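Local atomic coordinates of fatty acid amide hydrolase (Candida albicans, PDB entry 6KVR), a protein that probably hydrolyses monocarboxylic acid amides to the carboxylate and ammonium, as a member of the amidase signature family. Residues His393-Gln404 / Asn422-Tyr432. Residues are numbered along the deposited sequence; the frame is centred on the assembly and turned at random.
Sequences HKMYNCDGNHMQ and NLNYGEGAKHY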
ATOM      1  N   HIS A 393      -5.816   9.529 -15.962  1.00 18.91           N
ATOM      2  CA  HIS A 393      -4.982  10.272 -16.900  1.00 25.21           C
ATOM      3  C   HIS A 393      -4.508  11.595 -16.314  1.00 23.14           C
ATOM      4  O   HIS A 393      -3.427  12.066 -16.678  1.00 21.10           O
ATOM      5  CB  HIS A 393      -5.704  10.464 -18.233  1.00 23.24           C
ATOM      6  CG  HIS A 393      -5.669   9.231 -19.086  1.00 26.48           C
ATOM      7  ND1 HIS A 393      -6.250   8.043 -18.696  1.00 27.20           N
ATOM      8  CD2 HIS A 393      -5.004   8.962 -20.234  1.00 26.99           C
ATOM      9  CE1 HIS A 393      -6.000   7.112 -19.602  1.00 29.11           C
ATOM     10  NE2 HIS A 393      -5.245   7.645 -20.546  1.00 28.63           N
ATOM     11  N   LYS A 394      -5.282  12.209 -15.406  1.00 19.37           N
ATOM     12  CA  LYS A 394      -4.757  13.363 -14.684  1.00 15.48           C
ATOM     13  C   LYS A 394      -3.580  12.942 -13.820  1.00 24.19           C
ATOM     14  O   LYS A 394      -2.572  13.656 -13.736  1.00 23.04           O
ATOM     15  CB  LYS A 394      -5.848  14.002 -13.812  1.00 24.20           C
ATOM     16  CG  LYS A 394      -6.916  14.805 -14.546  1.00 26.16           C
ATOM     17  CD  LYS A 394      -7.903  15.385 -13.517  1.00 31.20           C
ATOM     18  CE  LYS A 394      -9.113  16.067 -14.160  1.00 37.65           C
ATOM     19  NZ  LYS A 394     -10.329  15.942 -13.273  1.00 45.90           N
HETATM   20  N   MSE A 395      -3.689  11.766 -13.185  1.00 19.91           N
HETATM   21  CA  MSE A 395      -2.692  11.254 -12.241  1.00 20.80           C
HETATM   22  C   MSE A 395      -1.362  11.061 -12.941  1.00 20.94           C
HETATM   23  O   MSE A 395      -0.308  11.311 -12.356  1.00 22.26           O
HETATM   24  CB  MSE A 395      -3.126   9.916 -11.621  1.00 20.23           C
HETATM   25  CG  MSE A 395      -4.069  10.009 -10.422  1.00 17.95           C
HETATM   26 SE   MSE A 395      -4.712   8.212  -9.868  0.70 29.38          SE
HETATM   27  CE  MSE A 395      -5.553   8.661  -8.174  1.00 24.70           C
ATOM     28  N   TYR A 396      -1.413  10.604 -14.197  1.00 21.26           N
ATOM     29  CA  TYR A 396      -0.182  10.356 -14.942  1.00 21.53           C
ATOM     30  C   TYR A 396       0.679  11.607 -15.024  1.00 19.62           C
ATOM     31  O   TYR A 396       1.911  11.518 -14.949  1.00 19.82           O
ATOM     32  CB  TYR A 396      -0.485   9.853 -16.359  1.00 22.47           C
ATOM     33  CG  TYR A 396      -1.053   8.464 -16.418  1.00 23.40           C
ATOM     34  CD1 TYR A 396      -0.722   7.518 -15.465  1.00 22.60           C
ATOM     35  CD2 TYR A 396      -1.918   8.089 -17.456  1.00 25.72           C
ATOM     36  CE1 TYR A 396      -1.260   6.233 -15.520  1.00 21.70           C
ATOM     37  CE2 TYR A 396      -2.451   6.810 -17.526  1.00 24.75           C
ATOM     38  CZ  TYR A 396      -2.114   5.885 -16.556  1.00 22.37           C
ATOM     39  OH  TYR A 396      -2.641   4.615 -16.607  1.00 23.17           O
ATOM     40  N   ASN A 397       0.053  12.784 -15.174  1.00 20.30           N
ATOM     41  CA  ASN A 397       0.776  14.008 -15.507  1.00 22.39           C
ATOM     42  C   ASN A 397       0.700  15.081 -14.428  1.00 24.77           C
ATOM     43  O   ASN A 397       1.130  16.215 -14.676  1.00 23.32           O
ATOM     44  CB  ASN A 397       0.264  14.592 -16.834  1.00 22.69           C
ATOM     45  CG  ASN A 397       0.708  13.786 -18.038  1.00 26.29           C
ATOM     46  OD1 ASN A 397       1.398  12.773 -17.901  1.00 28.50           O
ATOM     47  ND2 ASN A 397       0.317  14.236 -19.232  1.00 26.28           N
ATOM     48  N   CYS A 398       0.187  14.768 -13.231  1.00 23.25           N
ATOM     49  CA  CYS A 398      -0.099  15.870 -12.312  1.00 21.66           C
ATOM     50  C   CYS A 398       1.152  16.482 -11.685  1.00 25.10           C
ATOM     51  O   CYS A 398       1.014  17.423 -10.879  1.00 25.90           O
ATOM     52  CB  CYS A 398      -1.076  15.424 -11.212  1.00 25.35           C
ATOM     53  SG  CYS A 398      -0.463  14.104 -10.134  1.00 27.55           S
ATOM     54  N   ASP A 399       2.362  16.017 -12.012  1.00 23.20           N
ATOM     55  CA  ASP A 399       3.551  16.797 -11.674  1.00 25.76           C
ATOM     56  C   ASP A 399       3.894  17.823 -12.765  1.00 23.16           C
ATOM     57  O   ASP A 399       5.009  18.343 -12.797  1.00 21.30           O
ATOM     58  CB  ASP A 399       4.739  15.875 -11.370  1.00 21.62           C
ATOM     59  CG  ASP A 399       5.460  15.369 -12.627  1.00 25.45           C
ATOM     60  OD1 ASP A 399       4.821  15.259 -13.692  1.00 24.16           O
ATOM     61  OD2 ASP A 399       6.670  15.044 -12.530  1.00 22.93           O
ATOM     62  N   GLY A 400       2.933  18.154 -13.623  1.00 20.11           N
ATOM     63  CA  GLY A 400       3.180  19.090 -14.697  1.00 22.33           C
ATOM     64  C   GLY A 400       4.163  18.586 -15.732  1.00 26.04           C
ATOM     65  O   GLY A 400       4.790  19.398 -16.412  1.00 23.30           O
ATOM     66  N   ASN A 401       4.310  17.259 -15.854  1.00 23.35           N
ATOM     67  CA  ASN A 401       5.326  16.609 -16.690  1.00 24.01           C
ATOM     68  C   ASN A 401       6.746  16.976 -16.267  1.00 23.66           C
ATOM     69  O   ASN A 401       7.676  16.879 -17.062  1.00 23.83           O
ATOM     70  CB  ASN A 401       5.097  16.900 -18.178  1.00 22.07           C
ATOM     71  CG  ASN A 401       3.831  16.234 -18.699  1.00 24.97           C
ATOM     72  OD1 ASN A 401       3.452  15.153 -18.231  1.00 25.65           O
ATOM     73  ND2 ASN A 401       3.154  16.882 -19.637  1.00 22.60           N
ATOM     74  N   HIS A 402       6.931  17.324 -14.988  1.00 23.92           N
ATOM     75  CA  HIS A 402       8.244  17.739 -14.492  1.00 25.56           C
ATOM     76  C   HIS A 402       9.322  16.689 -14.742  1.00 26.33           C
ATOM     77  O   HIS A 402      10.389  16.996 -15.290  1.00 21.90           O
ATOM     78  CB  HIS A 402       8.191  18.035 -12.998  1.00 26.02           C
ATOM     79  CG  HIS A 402       9.547  18.121 -12.381  1.00 27.19           C
ATOM     80  ND1 HIS A 402      10.385  19.195 -12.587  1.00 31.67           N
ATOM     81  CD2 HIS A 402      10.239  17.247 -11.612  1.00 27.24           C
ATOM     82  CE1 HIS A 402      11.522  18.993 -11.947  1.00 32.66           C
ATOM     83  NE2 HIS A 402      11.460  17.816 -11.351  1.00 34.19           N
HETATM   84  N   MSE A 403       9.095  15.457 -14.283  1.00 23.26           N
HETATM   85  CA  MSE A 403      10.116  14.418 -14.459  1.00 27.33           C
HETATM   86  C   MSE A 403      10.318  13.973 -15.915  1.00 26.93           C
HETATM   87  O   MSE A 403      11.466  13.778 -16.348  1.00 23.78           O
HETATM   88  CB  MSE A 403       9.805  13.188 -13.603  1.00 24.94           C
HETATM   89  CG  MSE A 403      11.022  12.285 -13.452  1.00 27.56           C
HETATM   90 SE   MSE A 403      12.483  13.144 -12.469  0.49 25.42          SE
HETATM   91  CE  MSE A 403      11.766  12.842 -10.683  1.00 34.89           C
ATOM     92  N   GLN A 404       9.226  13.768 -16.660  1.00 23.94           N
ATOM     93  CA  GLN A 404       9.376  13.427 -18.076  1.00 23.91           C
ATOM     94  C   GLN A 404      10.164  14.513 -18.808  1.00 27.09           C
ATOM     95  O   GLN A 404      11.073  14.213 -19.597  1.00 24.73           O
ATOM     96  CB  GLN A 404       8.006  13.226 -18.732  1.00 22.83           C
ATOM     97  CG  GLN A 404       7.237  11.981 -18.282  1.00 23.04           C
ATOM     98  CD  GLN A 404       7.716  10.685 -18.955  1.00 27.14           C
ATOM     99  OE1 GLN A 404       8.829  10.610 -19.483  1.00 24.08           O
ATOM    100  NE2 GLN A 404       6.866   9.656 -18.927  1.00 21.48           N
ATOM    101  N   ASN A 422       0.994  11.410 -25.025  1.00 21.91           N
ATOM    102  CA  ASN A 422       0.816  11.150 -23.595  1.00 23.12           C
ATOM    103  C   ASN A 422       1.235  12.334 -22.732  1.00 23.69           C
ATOM    104  O   ASN A 422       0.743  12.469 -21.606  1.00 22.57           O
ATOM    105  CB  ASN A 422       1.572   9.877 -23.161  1.00 21.70           C
ATOM    106  CG  ASN A 422       3.053  10.112 -22.933  1.00 25.65           C
ATOM    107  OD1 ASN A 422       3.474  10.703 -21.923  1.00 27.14           O
ATOM    108  ND2 ASN A 422       3.860   9.639 -23.864  1.00 25.54           N
ATOM    109  N   LEU A 423       2.115  13.206 -23.238  1.00 23.49           N
ATOM    110  CA  LEU A 423       2.422  14.434 -22.512  1.00 22.31           C
ATOM    111  C   LEU A 423       1.222  15.368 -22.442  1.00 21.93           C
ATOM    112  O   LEU A 423       1.198  16.253 -21.582  1.00 25.00           O
ATOM    113  CB  LEU A 423       3.619  15.142 -23.153  1.00 26.73           C
ATOM    114  CG  LEU A 423       4.927  14.365 -22.939  1.00 27.55           C
ATOM    115  CD1 LEU A 423       6.102  14.991 -23.696  1.00 26.65           C
ATOM    116  CD2 LEU A 423       5.231  14.231 -21.439  1.00 25.53           C
ATOM    117  N   ASN A 424       0.208  15.171 -23.288  1.00 20.64           N
ATOM    118  CA  ASN A 424      -1.000  15.994 -23.240  1.00 24.10           C
ATOM    119  C   ASN A 424      -2.192  15.283 -22.588  1.00 23.07           C
ATOM    120  O   ASN A 424      -3.323  15.778 -22.685  1.00 21.32           O
ATOM    121  CB  ASN A 424      -1.361  16.457 -24.655  1.00 23.40           C
ATOM    122  CG  ASN A 424      -0.522  17.649 -25.098  1.00 26.71           C
ATOM    123  OD1 ASN A 424      -0.931  18.807 -24.921  1.00 27.48           O
ATOM    124  ND2 ASN A 424       0.671  17.374 -25.639  1.00 18.57           N
ATOM    125  N   TYR A 425      -1.944  14.182 -21.863  1.00 25.23           N
ATOM    126  CA  TYR A 425      -3.014  13.295 -21.390  1.00 26.63           C
ATOM    127  C   TYR A 425      -4.013  13.968 -20.452  1.00 30.23           C
ATOM    128  O   TYR A 425      -5.234  13.824 -20.626  1.00 47.53           O
ATOM    129  CB  TYR A 425      -2.415  12.088 -20.687  1.00 25.35           C
ATOM    130  CG  TYR A 425      -2.553  10.879 -21.540  1.00 24.93           C
ATOM    131  CD1 TYR A 425      -3.494  10.855 -22.559  1.00 22.30           C
ATOM    132  CD2 TYR A 425      -1.743   9.768 -21.348  1.00 23.82           C
ATOM    133  CE1 TYR A 425      -3.642   9.751 -23.367  1.00 26.13           C
ATOM    134  CE2 TYR A 425      -1.872   8.659 -22.162  1.00 25.47           C
ATOM    135  CZ  TYR A 425      -2.822   8.660 -23.175  1.00 22.71           C
ATOM    136  OH  TYR A 425      -2.969   7.552 -23.984  1.00 24.85           O
ATOM    137  N   GLY A 426      -3.548  14.595 -19.390  1.00 26.38           N
ATOM    138  CA  GLY A 426      -4.553  14.988 -18.399  1.00 22.95           C
ATOM    139  C   GLY A 426      -4.764  16.489 -18.490  1.00 29.73           C
ATOM    140  O   GLY A 426      -5.415  16.983 -19.418  1.00 28.53           O
ATOM    141  N   GLU A 427      -4.163  17.231 -17.565  1.00 23.46           N
ATOM    142  CA  GLU A 427      -3.961  18.659 -17.749  1.00 27.75           C
ATOM    143  C   GLU A 427      -2.527  18.972 -18.177  1.00 28.53           C
ATOM    144  O   GLU A 427      -2.044  20.088 -17.960  1.00 26.10           O
ATOM    145  CB  GLU A 427      -4.346  19.418 -16.474  1.00 27.36           C
ATOM    146  CG  GLU A 427      -5.809  19.182 -16.035  1.00 30.08           C
ATOM    147  CD  GLU A 427      -6.262  20.102 -14.901  1.00 43.28           C
ATOM    148  OE1 GLU A 427      -6.236  21.337 -15.081  1.00 46.41           O
ATOM    149  OE2 GLU A 427      -6.669  19.596 -13.828  1.00 46.37           O
ATOM    150  N   GLY A 428      -1.835  17.998 -18.778  1.00 26.48           N
ATOM    151  CA  GLY A 428      -0.500  18.181 -19.316  1.00 21.51           C
ATOM    152  C   GLY A 428       0.490  18.866 -18.392  1.00 26.83           C
ATOM    153  O   GLY A 428       0.837  18.335 -17.330  1.00 23.68           O
ATOM    154  N   ALA A 429       0.951  20.058 -18.783  1.00 23.36           N
ATOM    155  CA  ALA A 429       2.006  20.726 -18.035  1.00 23.39           C
ATOM    156  C   ALA A 429       1.501  21.465 -16.800  1.00 25.62           C
ATOM    157  O   ALA A 429       2.295  22.156 -16.153  1.00 28.86           O
ATOM    158  CB  ALA A 429       2.763  21.704 -18.941  1.00 24.98           C
ATOM    159  N   LYS A 430       0.223  21.362 -16.453  1.00 23.63           N
ATOM    160  CA  LYS A 430      -0.241  21.986 -15.219  1.00 24.69           C
ATOM    161  C   LYS A 430       0.280  21.184 -14.027  1.00 24.65           C
ATOM    162  O   LYS A 430       0.085  19.965 -13.947  1.00 23.46           O
ATOM    163  CB  LYS A 430      -1.761  22.067 -15.181  1.00 23.95           C
ATOM    164  CG  LYS A 430      -2.293  22.228 -13.766  1.00 27.40           C
ATOM    165  CD  LYS A 430      -3.796  22.453 -13.746  1.00 32.55           C
ATOM    166  CE  LYS A 430      -4.331  22.288 -12.329  1.00 43.29           C
ATOM    167  NZ  LYS A 430      -5.803  22.087 -12.260  1.00 39.96           N
ATOM    168  N   HIS A 431       0.979  21.859 -13.122  1.00 23.19           N
ATOM    169  CA  HIS A 431       1.606  21.210 -11.977  1.00 27.08           C
ATOM    170  C   HIS A 431       0.653  21.328 -10.788  1.00 25.56           C
ATOM    171  O   HIS A 431       0.468  22.414 -10.238  1.00 25.76           O
ATOM    172  CB  HIS A 431       2.966  21.849 -11.697  1.00 25.16           C
ATOM    173  CG  HIS A 431       3.871  21.025 -10.829  1.00 24.92           C
ATOM    174  ND1 HIS A 431       5.218  21.302 -10.687  1.00 27.58           N
ATOM    175  CD2 HIS A 431       3.627  19.948 -10.045  1.00 23.55           C
ATOM    176  CE1 HIS A 431       5.762  20.425  -9.861  1.00 28.14           C
ATOM    177  NE2 HIS A 431       4.817  19.596  -9.450  1.00 24.11           N
ATOM    178  N   TYR A 432       0.040  20.214 -10.410  1.00 25.90           N
ATOM    179  CA  TYR A 432      -0.928  20.190  -9.320  1.00 22.21           C
ATOM    180  C   TYR A 432      -0.274  20.523  -7.981  1.00 23.56           C
ATOM    181  O   TYR A 432       0.905  20.237  -7.749  1.00 22.62           O
ATOM    182  CB  TYR A 432      -1.560  18.802  -9.224  1.00 24.39           C
ATOM    183  CG  TYR A 432      -2.721  18.540 -10.160  1.00 28.32           C
ATOM    184  CD1 TYR A 432      -2.618  18.774 -11.520  1.00 28.44           C
ATOM    185  CD2 TYR A 432      -3.915  18.015  -9.676  1.00 31.98           C
ATOM    186  CE1 TYR A 432      -3.682  18.524 -12.372  1.00 31.70           C
ATOM    187  CE2 TYR A 432      -4.979  17.748 -10.516  1.00 35.14           C
ATOM    188  CZ  TYR A 432      -4.860  18.011 -11.862  1.00 36.74           C
ATOM    189  OH  TYR A 432      -5.930  17.754 -12.692  1.00 35.77           O
TER
HETATM  190  O   HOH W   1      -5.812   6.961 -23.165  1.00 20.58           O
HETATM  191  O   HOH W   2      -2.621  16.051 -15.230  1.00 23.45           O
HETATM  192  O   HOH W   3       2.303  10.425 -19.473  1.00 30.96           O
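Lys394 and Gly426 bring their backbones close, CA to CA 4.1 Å, where helix 385-397, at Lys394, passes the loop that includes Gly426 in this amidase-family domain. Each segment folds back in a tight turn, type I' from Asp399 to His402 and type II' from Glu427 to Lys430. Farther along, Tyr432 N donates to Cys398 O (3.0 Å).

Two asparagine amides from 393-404 hold the successive carbonyls of Asn422 and Leu423. With its CG anti to the carbonyl carbon (chi1 -73°), Asn397 brings ND2 to Asn422 O in a nearly straight bond (3.0 Å, 166°) in the carbonyl plane; Tyr425 N shares this acceptor. Asn401 ND2 meets a lone pair of Leu423 O at 2.8 Å and also bonds Asp12, while Leu423 CD2 lies against Asn401 CG. At the dimer interface, the imidazole of His431 lays one face over Asp399 O, and its NE2 bonds Ala435 N of the second subunit. Cys398 CB makes a CH-pi contact over the Tyr432 ring.

Beside Tyr396, whose side chain comes within about 3 Å of Gly255, a predicted substrate-binding residue, the edge of His393 points into the face of Tyr425 in a T-shaped pair, planes at 83°. His393 CD2 stands over the ring centre, 3.4 Å from Tyr425 CD1, and a water links His393 NE2 to Tyr425 OH, while His393 ND1 bonds Tyr389 O.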